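Peptide amidase (Stenotrophomonas maltophilia, PDB 1M22) probably hydrolyses the C-terminal amide of peptides, as an amidase signature enzyme with a serine nucleophile. Local coordinates at residues L410-A415 against P471-M476. Residues are numbered along the deposited sequence; the frame is centred on the assembly and turned at random.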
# COMPACT_ATOMS: atom_id res chain seq x y z
N LEU A 410 10.77 8.47 -22.43
CA LEU A 410 10.26 7.24 -21.82
C LEU A 410 8.85 7.38 -21.26
O LEU A 410 8.40 8.48 -20.91
CB LEU A 410 11.20 6.80 -20.70
CG LEU A 410 12.67 6.68 -21.08
CD1 LEU A 410 13.50 6.46 -19.83
CD2 LEU A 410 12.87 5.55 -22.08
N ASP A 411 8.17 6.25 -21.16
CA ASP A 411 6.82 6.18 -20.62
C ASP A 411 6.85 5.80 -19.15
O ASP A 411 5.94 6.12 -18.39
CB ASP A 411 5.99 5.15 -21.37
CG ASP A 411 5.75 5.55 -22.80
OD1 ASP A 411 6.38 4.97 -23.71
OD2 ASP A 411 4.92 6.45 -23.01
N ALA A 412 7.91 5.10 -18.75
CA ALA A 412 8.06 4.67 -17.38
C ALA A 412 9.49 4.26 -17.08
O ALA A 412 10.30 4.04 -17.98
CB ALA A 412 7.12 3.49 -17.09
N LEU A 413 9.78 4.17 -15.78
CA LEU A 413 11.08 3.74 -15.30
C LEU A 413 10.79 2.44 -14.55
O LEU A 413 9.76 2.33 -13.88
CB LEU A 413 11.66 4.77 -14.33
CG LEU A 413 11.82 6.18 -14.90
CD1 LEU A 413 12.30 7.13 -13.81
CD2 LEU A 413 12.80 6.15 -16.06
N VAL A 414 11.67 1.46 -14.68
CA VAL A 414 11.49 0.20 -13.98
C VAL A 414 12.77 -0.22 -13.27
O VAL A 414 13.87 0.21 -13.63
CB VAL A 414 11.05 -0.94 -14.92
CG1 VAL A 414 9.75 -0.57 -15.61
CG2 VAL A 414 12.14 -1.25 -15.93
N ALA A 415 12.62 -1.06 -12.26
CA ALA A 415 13.75 -1.55 -11.49
C ALA A 415 13.23 -2.57 -10.50
O ALA A 415 12.03 -2.69 -10.29
CB ALA A 415 14.38 -0.39 -10.72
N PRO A 471 -3.14 5.29 -15.69
CA PRO A 471 -3.68 4.50 -16.80
C PRO A 471 -2.58 3.78 -17.59
O PRO A 471 -2.69 2.59 -17.89
CB PRO A 471 -4.42 5.53 -17.65
CG PRO A 471 -4.87 6.54 -16.62
CD PRO A 471 -3.65 6.68 -15.74
N LYS A 472 -1.53 4.52 -17.92
CA LYS A 472 -0.41 3.96 -18.69
C LYS A 472 0.38 2.94 -17.88
O LYS A 472 0.78 1.89 -18.40
CB LYS A 472 0.52 5.08 -19.15
CG LYS A 472 1.69 4.61 -20.00
CD LYS A 472 2.71 5.71 -20.24
CE LYS A 472 2.13 6.87 -21.02
NZ LYS A 472 3.15 7.93 -21.26
N LEU A 473 0.61 3.23 -16.60
CA LEU A 473 1.35 2.29 -15.76
C LEU A 473 0.61 0.97 -15.63
O LEU A 473 1.21 -0.09 -15.64
CB LEU A 473 1.60 2.88 -14.37
CG LEU A 473 2.61 4.03 -14.29
CD1 LEU A 473 2.83 4.40 -12.83
CD2 LEU A 473 3.93 3.62 -14.94
N ILE A 474 -0.72 1.05 -15.52
CA ILE A 474 -1.52 -0.16 -15.40
C ILE A 474 -1.46 -0.98 -16.69
O ILE A 474 -1.32 -2.20 -16.64
CB ILE A 474 -2.98 0.18 -15.04
CG1 ILE A 474 -3.03 0.64 -13.57
CG2 ILE A 474 -3.88 -1.03 -15.25
CD1 ILE A 474 -4.37 1.19 -13.14
N GLU A 475 -1.55 -0.31 -17.84
CA GLU A 475 -1.48 -1.01 -19.12
C GLU A 475 -0.17 -1.78 -19.23
O GLU A 475 -0.14 -2.94 -19.64
CB GLU A 475 -1.51 -0.03 -20.30
CG GLU A 475 -2.70 0.89 -20.40
CD GLU A 475 -2.64 1.74 -21.66
OE1 GLU A 475 -1.55 2.27 -21.98
OE2 GLU A 475 -3.68 1.87 -22.34
N MET A 476 0.93 -1.10 -18.90
CA MET A 476 2.25 -1.71 -18.98
C MET A 476 2.45 -2.84 -17.99
O MET A 476 2.97 -3.91 -18.34
CB MET A 476 3.32 -0.63 -18.81
CG MET A 476 3.30 0.39 -19.95
SD MET A 476 4.51 1.72 -19.82
CE MET A 476 5.94 0.89 -20.19
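Lys472 reaches from the first turn of its helix to Asp411, just ahead of strand 412-416, and closes a salt bridge in which NZ donates to OD2 at 2.9 Å. The oxygen takes this bond on its anti lone pair, the one turned away from OD1. The two side chains cross at about a right angle, and the lysine also packs through its methylene groups: CD of Lys472 lies 3.5 Å from CB of Asp411. A bend at chi3 (-63°) places CE 3.5 Å from OD2 of Asp411. Beside the ion pair, toward Ala412, the contact turns apolar. CB of Ala412 meets CD2 of Leu473 at 3.8 Å, while SD of Met476, one helical turn on from Lys472, sits 4.0 Å from CB of Asp411 and 4.2 Å from CB of Ala412. The other carboxylate oxygen of Asp411, OD1, accepts a hydrogen bond from the backbone N of Arg275, so both oxygens are engaged, which limits rotation of the group. Helix 470-484 lies over one face of the large mixed sheet, where Met476 also touches Ile276 of strand 275-279, parallel neighbour of strand 412-416; Leu413 points away from this helix and packs against helix 383-407.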